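Local coordinates for protein cytosolic IMP-GMP specific 5'-nucleotidase (Legionella pneumophila subsp. pneumophila, PDB 4OHF) that probably hydrolyses nucleoside 5'-monophosphates such as IMP and GMP to nucleosides and phosphate, using a magnesium ion, at residues V140-K143 with K149-S152; K179-Y184 with L220-S225; E190-L195 with S225-K230. All coordinates share one frame; numbering follows the deposited sequence.

Contact 1 of 3, residues V140-K143 with K149-S152; sequences VDLK and KMPS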
loop_
_atom_site.group_PDB
_atom_site.type_symbol
_atom_site.label_atom_id
_atom_site.label_comp_id
_atom_site.label_asym_id
_atom_site.label_seq_id
_atom_site.Cartn_x
_atom_site.Cartn_y
_atom_site.Cartn_z
ATOM N N VAL B 140 -10.121 28.037 -9.271
ATOM C CA VAL B 140 -11.245 27.623 -8.439
ATOM C C VAL B 140 -12.165 28.815 -8.172
ATOM O O VAL B 140 -13.379 28.650 -8.043
ATOM C CB VAL B 140 -10.785 27.001 -7.092
ATOM C CG1 VAL B 140 -9.770 25.886 -7.338
ATOM C CG2 VAL B 140 -10.221 28.053 -6.206
ATOM N N ASP B 141 -11.596 30.015 -8.095
ATOM C CA ASP B 141 -12.401 31.212 -7.881
ATOM C C ASP B 141 -13.415 31.384 -9.005
ATOM O O ASP B 141 -14.537 31.850 -8.783
ATOM C CB ASP B 141 -11.520 32.453 -7.849
ATOM C CG ASP B 141 -10.955 32.724 -6.481
ATOM O OD1 ASP B 141 -10.338 33.800 -6.294
ATOM O OD2 ASP B 141 -11.131 31.861 -5.595
ATOM N N LEU B 142 -12.990 31.015 -10.211
ATOM C CA LEU B 142 -13.800 31.110 -11.424
ATOM C C LEU B 142 -14.765 29.927 -11.494
ATOM O O LEU B 142 -15.911 30.073 -11.927
ATOM C CB LEU B 142 -12.872 31.121 -12.649
ATOM C CG LEU B 142 -13.314 31.753 -13.972
ATOM C CD1 LEU B 142 -14.290 30.846 -14.669
ATOM C CD2 LEU B 142 -13.910 33.134 -13.711
ATOM N N LYS B 143 -14.291 28.761 -11.068
ATOM C CA LYS B 143 -15.099 27.546 -11.055
ATOM C C LYS B 143 -16.304 27.718 -10.132
ATOM O O LYS B 143 -17.344 27.101 -10.342
ATOM C CB LYS B 143 -14.248 26.356 -10.591
ATOM C CG LYS B 143 -15.027 25.170 -10.024
ATOM C CD LYS B 143 -15.809 24.405 -11.078
ATOM C CE LYS B 143 -16.547 23.243 -10.434
ATOM N NZ LYS B 143 -17.224 22.380 -11.427
ATOM N N LYS B 149 -19.232 25.475 -16.204
ATOM C CA LYS B 149 -18.339 25.831 -17.291
ATOM C C LYS B 149 -16.931 25.284 -17.065
ATOM O O LYS B 149 -16.106 25.302 -17.982
ATOM C CB LYS B 149 -18.286 27.356 -17.448
ATOM C CG LYS B 149 -19.625 28.001 -17.823
ATOM C CD LYS B 149 -20.143 27.516 -19.177
ATOM C CE LYS B 149 -21.285 28.395 -19.701
ATOM N NZ LYS B 149 -22.512 28.377 -18.850
ATOM N N MET B 150 -16.659 24.791 -15.855
ATOM C CA MET B 150 -15.335 24.252 -15.531
ATOM C C MET B 150 -15.380 22.908 -14.821
ATOM O O MET B 150 -16.340 22.604 -14.115
ATOM C CB MET B 150 -14.564 25.238 -14.659
ATOM C CG MET B 150 -14.336 26.587 -15.302
ATOM S SD MET B 150 -13.504 27.709 -14.175
ATOM C CE MET B 150 -11.808 27.151 -14.364
ATOM N N PRO B 151 -14.330 22.086 -14.999
ATOM C CA PRO B 151 -14.237 20.760 -14.373
ATOM C C PRO B 151 -14.337 20.821 -12.845
ATOM O O PRO B 151 -14.677 21.859 -12.269
ATOM C CB PRO B 151 -12.870 20.256 -14.836
ATOM C CG PRO B 151 -12.717 20.894 -16.178
ATOM C CD PRO B 151 -13.206 22.302 -15.929
ATOM N N SER B 152 -14.047 19.702 -12.192
ATOM C CA SER B 152 -14.087 19.652 -10.730
ATOM C C SER B 152 -12.734 20.111 -10.188
ATOM O O SER B 152 -11.718 20.075 -10.900
ATOM C CB SER B 152 -14.367 18.229 -10.243
ATOM O OG SER B 152 -13.295 17.360 -10.575
#

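Contact 2 of 3, residues K179-Y184 with L220-S225; sequences KNLKKY and LDYALS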
loop_
_atom_site.group_PDB
_atom_site.type_symbol
_atom_site.label_atom_id
_atom_site.label_comp_id
_atom_site.label_asym_id
_atom_site.label_seq_id
_atom_site.Cartn_x
_atom_site.Cartn_y
_atom_site.Cartn_z
ATOM N N LYS B 179 15.791 32.920 -26.210
ATOM C CA LYS B 179 15.679 34.148 -26.981
ATOM C C LYS B 179 15.666 35.383 -26.093
ATOM O O LYS B 179 15.540 36.504 -26.584
ATOM C CB LYS B 179 14.397 34.144 -27.806
ATOM C CG LYS B 179 13.138 34.401 -26.981
ATOM C CD LYS B 179 12.008 35.029 -27.808
ATOM C CE LYS B 179 12.372 36.435 -28.265
ATOM N NZ LYS B 179 11.250 37.088 -28.980
ATOM N N ASN B 180 15.787 35.188 -24.787
ATOM C CA ASN B 180 15.749 36.316 -23.865
ATOM C C ASN B 180 16.623 36.132 -22.640
ATOM O O ASN B 180 16.305 36.628 -21.563
ATOM C CB ASN B 180 14.314 36.550 -23.422
ATOM C CG ASN B 180 13.844 37.933 -23.733
ATOM O OD1 ASN B 180 14.495 38.921 -23.359
ATOM N ND2 ASN B 180 12.710 38.030 -24.425
ATOM N N LEU B 181 17.734 35.434 -22.822
ATOM C CA LEU B 181 18.651 35.136 -21.738
ATOM C C LEU B 181 18.922 36.249 -20.734
ATOM O O LEU B 181 18.847 36.013 -19.521
ATOM C CB LEU B 181 19.968 34.604 -22.310
ATOM C CG LEU B 181 19.794 33.265 -23.029
ATOM C CD1 LEU B 181 21.088 32.847 -23.695
ATOM C CD2 LEU B 181 19.331 32.218 -22.029
ATOM N N LYS B 182 19.210 37.460 -21.196
ATOM C CA LYS B 182 19.499 38.502 -20.220
ATOM C C LYS B 182 18.323 38.948 -19.365
ATOM O O LYS B 182 18.502 39.671 -18.394
ATOM C CB LYS B 182 20.157 39.713 -20.871
ATOM C CG LYS B 182 19.305 40.524 -21.808
ATOM C CD LYS B 182 19.967 41.888 -22.032
ATOM C CE LYS B 182 21.509 41.779 -22.029
ATOM N NZ LYS B 182 22.205 43.099 -22.132
ATOM N N LYS B 183 17.125 38.513 -19.716
ATOM C CA LYS B 183 15.959 38.856 -18.924
ATOM C C LYS B 183 15.662 37.720 -17.935
ATOM O O LYS B 183 14.995 37.928 -16.927
ATOM C CB LYS B 183 14.744 39.061 -19.830
ATOM C CG LYS B 183 13.436 39.254 -19.072
ATOM C CD LYS B 183 12.227 39.092 -19.970
ATOM C CE LYS B 183 10.941 39.283 -19.166
ATOM N NZ LYS B 183 9.737 39.095 -20.028
ATOM N N TYR B 184 16.169 36.524 -18.224
ATOM C CA TYR B 184 15.898 35.376 -17.367
ATOM C C TYR B 184 17.034 34.853 -16.506
ATOM O O TYR B 184 16.815 34.548 -15.336
ATOM C CB TYR B 184 15.306 34.241 -18.201
ATOM C CG TYR B 184 13.906 34.557 -18.659
ATOM C CD1 TYR B 184 12.843 34.594 -17.745
ATOM C CD2 TYR B 184 13.643 34.867 -19.990
ATOM C CE1 TYR B 184 11.556 34.930 -18.145
ATOM C CE2 TYR B 184 12.359 35.209 -20.405
ATOM C CZ TYR B 184 11.318 35.237 -19.478
ATOM O OH TYR B 184 10.040 35.568 -19.883
ATOM N N LEU B 220 25.283 27.282 -20.164
ATOM C CA LEU B 220 26.524 27.226 -19.406
ATOM C C LEU B 220 27.519 28.214 -19.972
ATOM O O LEU B 220 28.210 28.910 -19.228
ATOM C CB LEU B 220 27.113 25.815 -19.429
ATOM C CG LEU B 220 26.406 24.799 -18.526
ATOM C CD1 LEU B 220 26.988 23.412 -18.736
ATOM C CD2 LEU B 220 26.558 25.220 -17.085
ATOM N N ASP B 221 27.584 28.272 -21.294
ATOM C CA ASP B 221 28.469 29.192 -21.994
ATOM C C ASP B 221 28.063 30.625 -21.655
ATOM O O ASP B 221 28.880 31.401 -21.185
ATOM C CB ASP B 221 28.343 28.959 -23.497
ATOM C CG ASP B 221 29.451 29.618 -24.296
ATOM O OD1 ASP B 221 29.427 29.489 -25.534
ATOM O OD2 ASP B 221 30.343 30.253 -23.702
ATOM N N TYR B 222 26.794 30.961 -21.880
ATOM C CA TYR B 222 26.289 32.301 -21.600
ATOM C C TYR B 222 26.567 32.786 -20.173
ATOM O O TYR B 222 26.956 33.942 -19.968
ATOM C CB TYR B 222 24.773 32.367 -21.865
ATOM C CG TYR B 222 24.136 33.695 -21.493
ATOM C CD1 TYR B 222 24.167 34.784 -22.371
ATOM C CD2 TYR B 222 23.543 33.877 -20.250
ATOM C CE1 TYR B 222 23.621 36.023 -22.011
ATOM C CE2 TYR B 222 22.997 35.103 -19.881
ATOM C CZ TYR B 222 23.039 36.177 -20.764
ATOM O OH TYR B 222 22.511 37.400 -20.387
ATOM N N ALA B 223 26.379 31.910 -19.190
ATOM C CA ALA B 223 26.554 32.300 -17.793
ATOM C C ALA B 223 27.911 32.091 -17.119
ATOM O O ALA B 223 28.151 32.646 -16.049
ATOM C CB ALA B 223 25.462 31.650 -16.949
ATOM N N LEU B 224 28.801 31.311 -17.717
ATOM C CA LEU B 224 30.097 31.084 -17.088
ATOM C C LEU B 224 31.289 31.670 -17.848
ATOM O O LEU B 224 32.186 32.277 -17.260
ATOM C CB LEU B 224 30.320 29.585 -16.877
ATOM C CG LEU B 224 29.239 28.848 -16.088
ATOM C CD1 LEU B 224 29.575 27.387 -16.018
ATOM C CD2 LEU B 224 29.120 29.436 -14.694
ATOM N N SER B 225 31.302 31.481 -19.159
ATOM C CA SER B 225 32.397 31.964 -19.988
ATOM C C SER B 225 32.832 33.390 -19.685
ATOM O O SER B 225 34.020 33.656 -19.503
ATOM C CB SER B 225 32.023 31.833 -21.469
ATOM O OG SER B 225 31.935 30.467 -21.853
#

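Contact 3 of 3, residues E190-L195 with S225-K230; sequences EVVEGL and SPFLDK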
loop_
_atom_site.group_PDB
_atom_site.type_symbol
_atom_site.label_atom_id
_atom_site.label_comp_id
_atom_site.label_asym_id
_atom_site.label_seq_id
_atom_site.Cartn_x
_atom_site.Cartn_y
_atom_site.Cartn_z
ATOM N N GLU B 190 31.261 35.419 -8.883
ATOM C CA GLU B 190 31.581 34.571 -7.746
ATOM C C GLU B 190 31.434 33.064 -8.007
ATOM O O GLU B 190 32.262 32.271 -7.557
ATOM C CB GLU B 190 30.728 34.975 -6.539
ATOM C CG GLU B 190 31.005 36.380 -5.968
ATOM C CD GLU B 190 30.731 37.529 -6.959
ATOM O OE1 GLU B 190 29.645 37.576 -7.583
ATOM O OE2 GLU B 190 31.611 38.405 -7.105
ATOM N N VAL B 191 30.389 32.663 -8.728
ATOM C CA VAL B 191 30.171 31.247 -9.009
ATOM C C VAL B 191 31.394 30.640 -9.673
ATOM O O VAL B 191 31.889 29.607 -9.234
ATOM C CB VAL B 191 28.939 31.012 -9.932
ATOM C CG1 VAL B 191 28.906 29.570 -10.399
ATOM C CG2 VAL B 191 27.660 31.335 -9.191
ATOM N N VAL B 192 31.876 31.288 -10.731
ATOM C CA VAL B 192 33.048 30.804 -11.449
ATOM C C VAL B 192 34.281 30.789 -10.551
ATOM O O VAL B 192 35.015 29.797 -10.511
ATOM C CB VAL B 192 33.313 31.651 -12.713
ATOM C CG1 VAL B 192 34.700 31.373 -13.264
ATOM C CG2 VAL B 192 32.279 31.302 -13.777
ATOM N N GLU B 193 34.513 31.874 -9.827
ATOM C CA GLU B 193 35.663 31.911 -8.933
ATOM C C GLU B 193 35.538 30.770 -7.931
ATOM O O GLU B 193 36.517 30.078 -7.628
ATOM C CB GLU B 193 35.743 33.243 -8.180
ATOM C CG GLU B 193 35.899 34.483 -9.056
ATOM C CD GLU B 193 36.838 34.266 -10.255
ATOM O OE1 GLU B 193 37.941 33.683 -10.070
ATOM O OE2 GLU B 193 36.469 34.689 -11.385
ATOM N N GLY B 194 34.321 30.573 -7.432
ATOM C CA GLY B 194 34.058 29.526 -6.463
ATOM C C GLY B 194 34.390 28.139 -6.961
ATOM O O GLY B 194 35.031 27.355 -6.260
ATOM N N LEU B 195 33.942 27.822 -8.167
ATOM C CA LEU B 195 34.234 26.528 -8.734
ATOM C C LEU B 195 35.745 26.366 -8.834
ATOM O O LEU B 195 36.304 25.357 -8.394
ATOM C CB LEU B 195 33.585 26.399 -10.111
ATOM C CG LEU B 195 32.060 26.316 -10.041
ATOM C CD1 LEU B 195 31.461 26.377 -11.431
ATOM C CD2 LEU B 195 31.669 25.032 -9.342
ATOM N N SER B 225 31.302 31.481 -19.159
ATOM C CA SER B 225 32.397 31.964 -19.988
ATOM C C SER B 225 32.832 33.390 -19.685
ATOM O O SER B 225 34.020 33.656 -19.503
ATOM C CB SER B 225 32.023 31.833 -21.469
ATOM O OG SER B 225 31.935 30.467 -21.853
ATOM N N PRO B 226 31.878 34.331 -19.609
ATOM C CA PRO B 226 32.234 35.724 -19.326
ATOM C C PRO B 226 33.254 35.939 -18.202
ATOM O O PRO B 226 33.863 36.996 -18.128
ATOM C CB PRO B 226 30.880 36.364 -19.016
ATOM C CG PRO B 226 29.965 35.618 -19.892
ATOM C CD PRO B 226 30.417 34.181 -19.699
ATOM N N PHE B 227 33.456 34.943 -17.345
ATOM C CA PHE B 227 34.385 35.085 -16.219
ATOM C C PHE B 227 35.571 34.129 -16.263
ATOM O O PHE B 227 36.235 33.900 -15.249
ATOM C CB PHE B 227 33.639 34.872 -14.901
ATOM C CG PHE B 227 32.325 35.573 -14.837
ATOM C CD1 PHE B 227 32.265 36.952 -14.702
ATOM C CD2 PHE B 227 31.138 34.849 -14.932
ATOM C CE1 PHE B 227 31.041 37.606 -14.660
ATOM C CE2 PHE B 227 29.908 35.494 -14.890
ATOM C CZ PHE B 227 29.861 36.877 -14.754
ATOM N N LEU B 228 35.825 33.559 -17.431
ATOM C CA LEU B 228 36.942 32.637 -17.598
ATOM C C LEU B 228 38.111 33.382 -18.242
ATOM O O LEU B 228 37.905 34.272 -19.064
ATOM C CB LEU B 228 36.516 31.461 -18.483
ATOM C CG LEU B 228 35.891 30.185 -17.892
ATOM C CD1 LEU B 228 35.071 30.479 -16.652
ATOM C CD2 LEU B 228 35.046 29.528 -18.972
ATOM N N ASP B 229 39.336 33.033 -17.863
ATOM C CA ASP B 229 40.509 33.686 -18.435
ATOM C C ASP B 229 40.581 33.419 -19.932
ATOM O O ASP B 229 40.050 32.416 -20.415
ATOM C CB ASP B 229 41.785 33.180 -17.764
ATOM C CG ASP B 229 41.919 33.662 -16.334
ATOM O OD1 ASP B 229 41.970 34.895 -16.132
ATOM O OD2 ASP B 229 41.974 32.815 -15.416
ATOM N N LYS B 230 41.229 34.320 -20.664
ATOM C CA LYS B 230 41.366 34.167 -22.112
ATOM C C LYS B 230 41.926 32.775 -22.419
ATOM O O LYS B 230 42.980 32.396 -21.905
ATOM C CB LYS B 230 42.306 35.245 -22.670
ATOM C CG LYS B 230 42.089 35.570 -24.147
ATOM C CD LYS B 230 40.696 36.170 -24.377
ATOM C CE LYS B 230 40.419 36.458 -25.856
ATOM N NZ LYS B 230 41.342 37.478 -26.434
#

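Contact 1 of 3, residues V140-K143 with K149-S152
Lys-143 reaches across to the backbone carbonyls of Met-150 and Pro-151. The contact closes the loop between helix 129-143 and helix 153-170; Lys-143 ends the first, and Ser-152 is the N-cap of the second. Lys-143 NZ donates to Pro-151 O at 2.7 Å and to Met-150 O at 2.8 Å. In both bonds the nitrogen sits above the carbonyl plane, 55° out of it for Pro-151 and 35° for Met-150. Neither bond lies on a lone pair; the ammonium group is gripped by two consecutive peptide oxygens. A weak hydrogen bond to Pro-147 O, earlier in the same loop, adds a third oxygen.

The lysine chain is bent at chi2 (71°) and extended beyond it. The bend brings CD and CE beside Pro-151 O and carries NZ to both oxygens. Lys-143 CD also lies 3.9 Å from Met-150 CB, which adds an apolar contact beside the polar one.

Met-150 starts toward the helix end, and its sulfur meets Leu-142. Met-150 SD is 3.3 Å from Leu-142 CD1, and the two side chains cross at about a right angle. The same sulfur lies near Lys-143 CB, so it sits against two successive residues of the last turn.

Further out, Tyr-54 and Pro-55 pack on Met-150, and Phe-61 packs on Leu-142. Tyr-153 and Ile-156 of helix 153-170 touch the lysine chain. Asp-141 is tied through OD1 to Thr-97 OG1. The contact lies near the surface, away from the magnesium and GMP sites, and joins the end of one helix to the approach of the next. At that approach Ser-152 OG caps the new helix by bonding to Ala-155 N.

Contact 2 of 3, residues K179-Y184 with L220-S225
Leu-181 lies over one face of the Tyr-222 ring. Leu-181 CB sits above the ring centre, 3.8 Å from the centroid of Tyr-222 and 12° off the ring normal, which makes a CH-pi contact. The two side chains run past each other in opposite directions. Leu-181 CD1 therefore reaches back to the root of the tyrosine, 3.9 Å from Tyr-222 CG, while Tyr-222 OH extends to the backbone of the next residue, Lys-182. CG of Tyr-222 is anti to its own backbone N (chi1 175°), and this sends the ring out from helix 213-224 to the first turn of helix 181-184.

The hydroxyl passes Lys-182 without bonding to its amide: Lys-182 N is 3.4 Å from Tyr-222 OH, at a poor angle. Arg-187 makes a cation-pi contact with the ring and also bonds through NH2 to Tyr-222 O, which ties the tyrosine at both ends. Leu-181 touches Leu-218 and Leu-219 of helix 213-224 as well.

The contact joins the short helix 181-184 to a helix of the HAD-like domain. Between the two segments it is dispersion and CH-pi; its fit depends on the ring turning a face to Leu-181 CB.

Contact 3 of 3, residues E190-L195 with S225-K230
Val-192 fits its two methyl groups against Phe-227 and Leu-228. Val-192 CG1 lies 3.5 Å from Leu-228 CD1 and 3.6 Å from Phe-227 O. Val-192 CG2 approaches the phenyl group obliquely, 3.9 Å from Phe-227 CD2. CG1 is anti to the backbone N (chi1 166°), which brings it to Leu-228 and the Phe-227 oxygen. Phe-227 starts toward the helix, but its ring ends farther off, with Pro-226 CB over one face. Glu-193 OE2 comes within 4.0 Å of Phe-227 O without bonding to it.

The valine belongs to helix 189-200. Its partners lie in the beta-alpha-beta crossover of the HAD-like core, which runs from strand 204-208 through helix 213-224 to the parallel neighbour strand 240-243. Within the loop after that helix, Leu-228 N bonds to Ser-225 O at 2.7 Å, closing a turn from which Phe-227 and Leu-228 meet helix 189-200.

Ile-366 of a second subunit packs on Glu-190 and Glu-193, so this helix also meets the subunit interface. Between the two segments the attraction is apolar; a salt bridge from Asp-229 to Lys-196, one residue past the helical segment, adds a polar tie.

Overall arrangement
Contacts 2 and 3 are neighbours, with centres 14 Å apart. They share Ser-225, and their segments alternate along the chain. Together they hold helix 213-224 and the loop after it against helices 181-184 and 189-200. They touch directly where Leu-224 O lies 3.6 Å from Val-192 CG2. Contact 1 stands apart, its centre 39 Å from that of contact 2 and 49 Å from that of contact 3, on the opposite side of the chain's centre from contact 3. Contact 2 comes near the metal site: the side chain of Leu-181 is about 8 Å from that of Asp-25, a magnesium ligand. Contact 3 lies away from the magnesium and GMP sites.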